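Local coordinates for nucleoprotein (Human coronavirus NL63, PDB 5N4K) that probably packages the positive-strand viral RNA genome into a helical ribonucleocapsid, the chain here being its N-terminal RNA-binding domain, at residues K56-K59 against D60-I63. Sequence-based numbering, arbitrary orientation.
Sequences KGNK and DEQI
Q62 folds its side chain back over the backbone of K56–N58 and grips two carbonyls with one amide nitrogen. Its NE2 lies 2.8 Å from K56 O, meeting a lone pair in the carbonyl plane through a nearly straight hydrogen bond (N-H...O 172°). The same NE2 donates to N58 O at 2.9 Å, again almost straight, but it stands above that carbonyl's plane. Both acceptors lie practically in the plane of the Q62 amide, so the two bonds together fix its rotation. The Q62 side chain bends at chi2 (-50°), bringing the amide back across the turn. A water bridges Q62 OE1, to which it donates, and K56 N, from which it accepts.

N58 O is a shared acceptor: E61 N reaches it at 2.9 Å from the face opposite Q62 NE2, an i to i+3 bond that closes the short 3-10 turn. The following bond, Q62 N to K59 O, is weak at 3.4 Å. E61 answers from its carboxylate, where OE1 takes N58 N at 2.9 Å on its anti lone pair, while OE2 is hydrogen-bonded to S122 OG. This ties the buried glutamate to both the turn and a neighbouring loop. OE1 also comes within 3.2 Å of G57 CA, on the side where a CB would point; the positive phi there (86°) by itself favours glycine.

Q62 centres an inverse gamma turn, its I63 N to E61 O hydrogen bond weak, that leads the chain out of the 3-10 segment. The loop lies at the surface, after helix 43-46, and feeds directly into strand 63-73 of the antiparallel sheet, with backbone hydrogen bonds from D60 to K117 and Q62 to K113 fastening it to the chain beyond strand 108-112.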
loop_
_atom_site.group_PDB
_atom_site.type_symbol
_atom_site.label_atom_id
_atom_site.label_comp_id
_atom_site.label_asym_id
_atom_site.label_seq_id
_atom_site.Cartn_x
_atom_site.Cartn_y
_atom_site.Cartn_z
ATOM N N LYS A 56 -16.509 -7.471 -14.393
ATOM C CA LYS A 56 -16.587 -6.036 -14.592
ATOM C C LYS A 56 -15.746 -5.682 -15.810
ATOM O O LYS A 56 -14.730 -6.296 -16.025
ATOM C CB LYS A 56 -16.080 -5.251 -13.395
ATOM C CG LYS A 56 -16.701 -5.560 -12.043
ATOM C CD LYS A 56 -16.168 -4.694 -10.892
ATOM C CE LYS A 56 -16.127 -3.229 -11.159
ATOM N NZ LYS A 56 -17.442 -2.594 -11.000
ATOM N N GLY A 57 -16.224 -4.690 -16.487
ATOM C CA GLY A 57 -15.437 -4.086 -17.582
ATOM C C GLY A 57 -15.612 -4.769 -18.876
ATOM O O GLY A 57 -16.165 -5.864 -18.963
ATOM N N ASN A 58 -15.106 -4.114 -19.875
ATOM C CA ASN A 58 -15.072 -4.717 -21.191
ATOM C C ASN A 58 -13.823 -5.574 -21.447
ATOM O O ASN A 58 -12.945 -5.705 -20.592
ATOM C CB ASN A 58 -15.287 -3.641 -22.274
ATOM C CG ASN A 58 -14.150 -2.657 -22.347
ATOM O OD1 ASN A 58 -13.020 -3.041 -22.040
ATOM N ND2 ASN A 58 -14.390 -1.404 -22.723
ATOM N N LYS A 59 -13.707 -6.211 -22.599
ATOM C CA LYS A 59 -12.640 -7.138 -22.823
ATOM C C LYS A 59 -11.268 -6.436 -22.689
ATOM O O LYS A 59 -10.301 -7.009 -22.097
ATOM C CB LYS A 59 -12.772 -7.800 -24.245
ATOM C CG LYS A 59 -11.983 -9.030 -24.340
ATOM C CD LYS A 59 -12.178 -9.999 -25.513
ATOM C CE LYS A 59 -11.588 -11.311 -24.981
ATOM N NZ LYS A 59 -11.177 -12.213 -26.078
ATOM N N ASP A 60 -11.184 -5.188 -23.078
ATOM C CA ASP A 60 -9.911 -4.561 -23.015
ATOM C C ASP A 60 -9.500 -4.153 -21.598
ATOM O O ASP A 60 -8.338 -3.827 -21.344
ATOM C CB ASP A 60 -9.711 -3.485 -24.093
ATOM C CG ASP A 60 -10.659 -2.368 -24.033
ATOM O OD1 ASP A 60 -11.102 -2.036 -22.943
ATOM O OD2 ASP A 60 -10.977 -1.755 -25.111
ATOM N N GLU A 61 -10.405 -4.252 -20.637
ATOM C CA GLU A 61 -10.181 -3.840 -19.251
ATOM C C GLU A 61 -9.840 -4.993 -18.334
ATOM O O GLU A 61 -9.743 -4.776 -17.119
ATOM C CB GLU A 61 -11.366 -3.055 -18.719
ATOM C CG GLU A 61 -11.564 -1.737 -19.404
ATOM C CD GLU A 61 -12.823 -0.973 -18.956
ATOM O OE1 GLU A 61 -13.905 -1.647 -18.949
ATOM O OE2 GLU A 61 -12.707 0.273 -18.655
ATOM N N GLN A 62 -9.628 -6.203 -18.820
ATOM C CA GLN A 62 -9.382 -7.370 -17.955
ATOM C C GLN A 62 -7.877 -7.459 -17.670
ATOM O O GLN A 62 -7.132 -8.297 -18.123
ATOM C CB GLN A 62 -9.876 -8.666 -18.546
ATOM C CG GLN A 62 -11.372 -8.684 -18.960
ATOM C CD GLN A 62 -12.263 -8.185 -17.852
ATOM O OE1 GLN A 62 -12.282 -8.826 -16.800
ATOM N NE2 GLN A 62 -12.916 -7.135 -18.043
ATOM N N ILE A 63 -7.425 -6.490 -16.849
ATOM C CA ILE A 63 -6.000 -6.249 -16.629
ATOM C C ILE A 63 -5.855 -5.455 -15.297
ATOM O O ILE A 63 -6.663 -4.565 -15.023
ATOM C CB ILE A 63 -5.409 -5.479 -17.844
ATOM C CG1 ILE A 63 -3.920 -5.228 -17.634
ATOM C CG2 ILE A 63 -6.188 -4.214 -18.154
ATOM C CD1 ILE A 63 -3.244 -4.898 -18.977
HETATM O O HOH W 1 -13.495 -8.296 -14.344
#